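Long-range contact in endoglucanase (Ruminococcus champanellensis, PDB 6WQV), which probably hydrolyses internal beta-1,4 linkages of cellulose and related plant polysaccharides as a broad-specificity family 5 endoglucanase: residues D34-S39 / W80-G85. Sequence-based numbering, arbitrary orientation.
Sequences DATTTS and WIDHTG
The carboxylate of D82 carries this contact, one oxygen taking a hydrogen bond from the backbone N-H of T37, the other from the hydroxyl of T38. T37 N gives a nearly straight bond (167°) to D82 OD2 at 2.9 Å, arriving from above the carboxylate plane. Beside it, T36 CA rests 3.3 Å from D82 OD2 in van der Waals contact. T38 OG1 donates to D82 OD1 at 2.7 Å, and OD1 receives it on its syn lone pair, the side of OD2; with T38 OG1 anti to its own carbonyl carbon (chi1 -41°), the hydroxyl is turned to the acid. T37 OG1 looks elsewhere and bonds to L41 O.

Two waters extend the polar link. One bridges A35 O and D82 OD2, at 2.8 Å from D82 OD2, so OD2 is gripped twice; the other joins A35 O to H83 NE2, lying in the plane of the imidazole at its edge. An alanine in place of D82 would remove both direct bonds and would probably leave the 34-39 loop less firmly held.

Apolar contact is slight: the CG2 methyls of T36 and I81 meet at 4.2 Å where the side chains cross obliquely.

The contact ties together the loops that follow strands 26-29 and 73-76, adjacent in the TIM barrel. T36 leans on W53 of the glycan pocket, H83 stacks on W96 of helix 94-108, and I81 packs against R138 of helix 129-149.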
ATOM      1  N   ASP A  34      -3.905   4.090  -9.228  1.00 10.72           N
ATOM      2  CA  ASP A  34      -4.349   2.705  -9.125  1.00 11.66           C
ATOM      3  C   ASP A  34      -5.646   2.424  -9.883  1.00 11.56           C
ATOM      4  O   ASP A  34      -6.017   1.251 -10.020  1.00 12.83           O
ATOM      5  CB  ASP A  34      -4.519   2.288  -7.651  1.00 11.19           C
ATOM      6  CG  ASP A  34      -5.256   3.332  -6.788  1.00 11.97           C
ATOM      7  OD1 ASP A  34      -4.922   4.535  -6.865  1.00 12.39           O
ATOM      8  OD2 ASP A  34      -6.141   2.926  -6.003  1.00 12.15           O
ATOM      9  N   ALA A  35      -6.347   3.442 -10.378  1.00 11.08           N
ATOM     10  CA  ALA A  35      -7.593   3.203 -11.087  1.00 10.99           C
ATOM     11  C   ALA A  35      -7.339   2.412 -12.362  1.00 12.13           C
ATOM     12  O   ALA A  35      -6.394   2.686 -13.110  1.00 15.01           O
ATOM     13  CB  ALA A  35      -8.266   4.536 -11.418  1.00 12.85           C
ATOM     14  N   THR A  36      -8.185   1.413 -12.607  1.00 13.30           N
ATOM     15  CA  THR A  36      -8.116   0.602 -13.812  1.00 15.40           C
ATOM     16  C   THR A  36      -9.333   0.853 -14.694  1.00 16.16           C
ATOM     17  O   THR A  36     -10.401   1.250 -14.218  1.00 16.05           O
ATOM     18  CB  THR A  36      -8.031  -0.896 -13.484  1.00 15.83           C
ATOM     19  OG1 THR A  36      -9.166  -1.292 -12.701  1.00 17.14           O
ATOM     20  CG2 THR A  36      -6.755  -1.222 -12.723  1.00 16.68           C
ATOM     21  N   THR A  37      -9.154   0.612 -16.000  1.00 15.36           N
ATOM     22  CA  THR A  37     -10.199   0.748 -17.010  1.00 16.06           C
ATOM     23  C   THR A  37     -10.232  -0.487 -17.901  1.00 17.07           C
ATOM     24  O   THR A  37     -10.814  -0.454 -18.991  1.00 18.71           O
ATOM     25  CB  THR A  37      -9.963   1.988 -17.870  1.00 18.19           C
ATOM     26  OG1 THR A  37      -8.732   1.843 -18.591  1.00 18.55           O
ATOM     27  CG2 THR A  37      -9.865   3.224 -16.994  1.00 18.97           C
ATOM     28  N   THR A  38      -9.617  -1.576 -17.436  1.00 17.19           N
ATOM     29  CA  THR A  38      -9.297  -2.709 -18.295  1.00 18.22           C
ATOM     30  C   THR A  38     -10.517  -3.271 -19.008  1.00 21.51           C
ATOM     31  O   THR A  38     -10.406  -3.738 -20.148  1.00 23.54           O
ATOM     32  CB  THR A  38      -8.654  -3.794 -17.430  1.00 17.98           C
ATOM     33  OG1 THR A  38      -7.742  -3.191 -16.497  1.00 17.08           O
ATOM     34  CG2 THR A  38      -7.926  -4.798 -18.295  1.00 19.31           C
ATOM     35  N   SER A  39     -11.676  -3.246 -18.365  1.00 22.55           N
ATOM     36  CA  SER A  39     -12.845  -3.933 -18.896  1.00 28.34           C
ATOM     37  C   SER A  39     -13.627  -3.116 -19.916  1.00 29.48           C
ATOM     38  O   SER A  39     -14.617  -3.628 -20.450  1.00 32.46           O
ATOM     39  CB  SER A  39     -13.778  -4.311 -17.745  1.00 32.59           C
ATOM     40  OG  SER A  39     -14.303  -3.142 -17.136  1.00 36.30           O
ATOM     41  N   TRP A  80      -0.328  -0.637 -13.121  1.00 11.90           N
ATOM     42  CA  TRP A  80       0.438  -0.543 -14.355  1.00 11.58           C
ATOM     43  C   TRP A  80      -0.186  -1.309 -15.510  1.00 10.58           C
ATOM     44  O   TRP A  80       0.186  -1.072 -16.663  1.00 12.92           O
ATOM     45  CB  TRP A  80       1.859  -1.062 -14.097  1.00 11.38           C
ATOM     46  CG  TRP A  80       2.561  -0.346 -12.966  1.00  9.23           C
ATOM     47  CD1 TRP A  80       2.456  -0.617 -11.629  1.00 10.28           C
ATOM     48  CD2 TRP A  80       3.468   0.766 -13.079  1.00 11.45           C
ATOM     49  NE1 TRP A  80       3.250   0.248 -10.906  1.00 10.25           N
ATOM     50  CE2 TRP A  80       3.873   1.106 -11.771  1.00 11.25           C
ATOM     51  CE3 TRP A  80       3.974   1.504 -14.157  1.00 12.18           C
ATOM     52  CZ2 TRP A  80       4.757   2.157 -11.512  1.00 11.49           C
ATOM     53  CZ3 TRP A  80       4.860   2.543 -13.895  1.00 12.30           C
ATOM     54  CH2 TRP A  80       5.247   2.852 -12.586  1.00 11.98           C
ATOM     55  N   ILE A  81      -1.160  -2.178 -15.229  1.00 12.53           N
ATOM     56  CA  ILE A  81      -1.668  -3.113 -16.232  1.00 13.87           C
ATOM     57  C   ILE A  81      -2.146  -2.399 -17.497  1.00 14.36           C
ATOM     58  O   ILE A  81      -1.851  -2.831 -18.616  1.00 15.99           O
ATOM     59  CB  ILE A  81      -2.755  -4.014 -15.622  1.00 14.51           C
ATOM     60  CG1 ILE A  81      -3.254  -5.034 -16.641  1.00 15.27           C
ATOM     61  CG2 ILE A  81      -3.925  -3.186 -15.094  1.00 14.51           C
ATOM     62  CD1 ILE A  81      -4.255  -6.024 -16.072  1.00 19.98           C
ATOM     63  N   ASP A  82      -2.908  -1.313 -17.350  1.00 13.66           N
ATOM     64  CA  ASP A  82      -3.450  -0.656 -18.537  1.00 15.19           C
ATOM     65  C   ASP A  82      -2.418   0.196 -19.267  1.00 14.89           C
ATOM     66  O   ASP A  82      -2.763   0.840 -20.270  1.00 18.19           O
ATOM     67  CB  ASP A  82      -4.665   0.207 -18.189  1.00 16.21           C
ATOM     68  CG  ASP A  82      -5.762  -0.579 -17.521  1.00 16.77           C
ATOM     69  OD1 ASP A  82      -6.056  -1.715 -17.960  1.00 16.42           O
ATOM     70  OD2 ASP A  82      -6.332  -0.049 -16.544  1.00 14.84           O
ATOM     71  N   HIS A  83      -1.172   0.210 -18.781  1.00 13.45           N
ATOM     72  CA  HIS A  83      -0.072   0.980 -19.353  1.00 13.75           C
ATOM     73  C   HIS A  83       1.119   0.093 -19.688  1.00 15.33           C
ATOM     74  O   HIS A  83       2.237   0.596 -19.831  1.00 15.91           O
ATOM     75  CB  HIS A  83       0.359   2.065 -18.362  1.00 14.31           C
ATOM     76  CG  HIS A  83      -0.797   2.755 -17.718  1.00 14.56           C
ATOM     77  ND1 HIS A  83      -1.479   3.783 -18.330  1.00 15.68           N
ATOM     78  CD2 HIS A  83      -1.443   2.512 -16.551  1.00 14.00           C
ATOM     79  CE1 HIS A  83      -2.478   4.168 -17.555  1.00 14.65           C
ATOM     80  NE2 HIS A  83      -2.471   3.421 -16.466  1.00 13.91           N
ATOM     81  N   THR A  84       0.901  -1.214 -19.786  1.00 13.85           N
ATOM     82  CA  THR A  84       1.957  -2.191 -20.021  1.00 15.71           C
ATOM     83  C   THR A  84       1.734  -2.851 -21.374  1.00 17.16           C
ATOM     84  O   THR A  84       0.622  -3.300 -21.673  1.00 18.46           O
ATOM     85  CB  THR A  84       1.939  -3.259 -18.922  1.00 13.62           C
ATOM     86  OG1 THR A  84       2.154  -2.667 -17.636  1.00 15.17           O
ATOM     87  CG2 THR A  84       3.018  -4.303 -19.156  1.00 15.18           C
ATOM     88  N   GLY A  85       2.794  -2.930 -22.177  1.00 15.39           N
ATOM     89  CA  GLY A  85       2.730  -3.532 -23.491  1.00 18.00           C
ATOM     90  C   GLY A  85       2.761  -5.050 -23.449  1.00 19.32           C
ATOM     91  O   GLY A  85       2.720  -5.683 -22.394  1.00 18.76           O
TER
HETATM   92  O   HOH W   1      -3.756   3.116 -13.935  1.00 18.39           O
HETATM   93  O   HOH W   2      -6.303   2.736 -16.041  1.00 18.81           O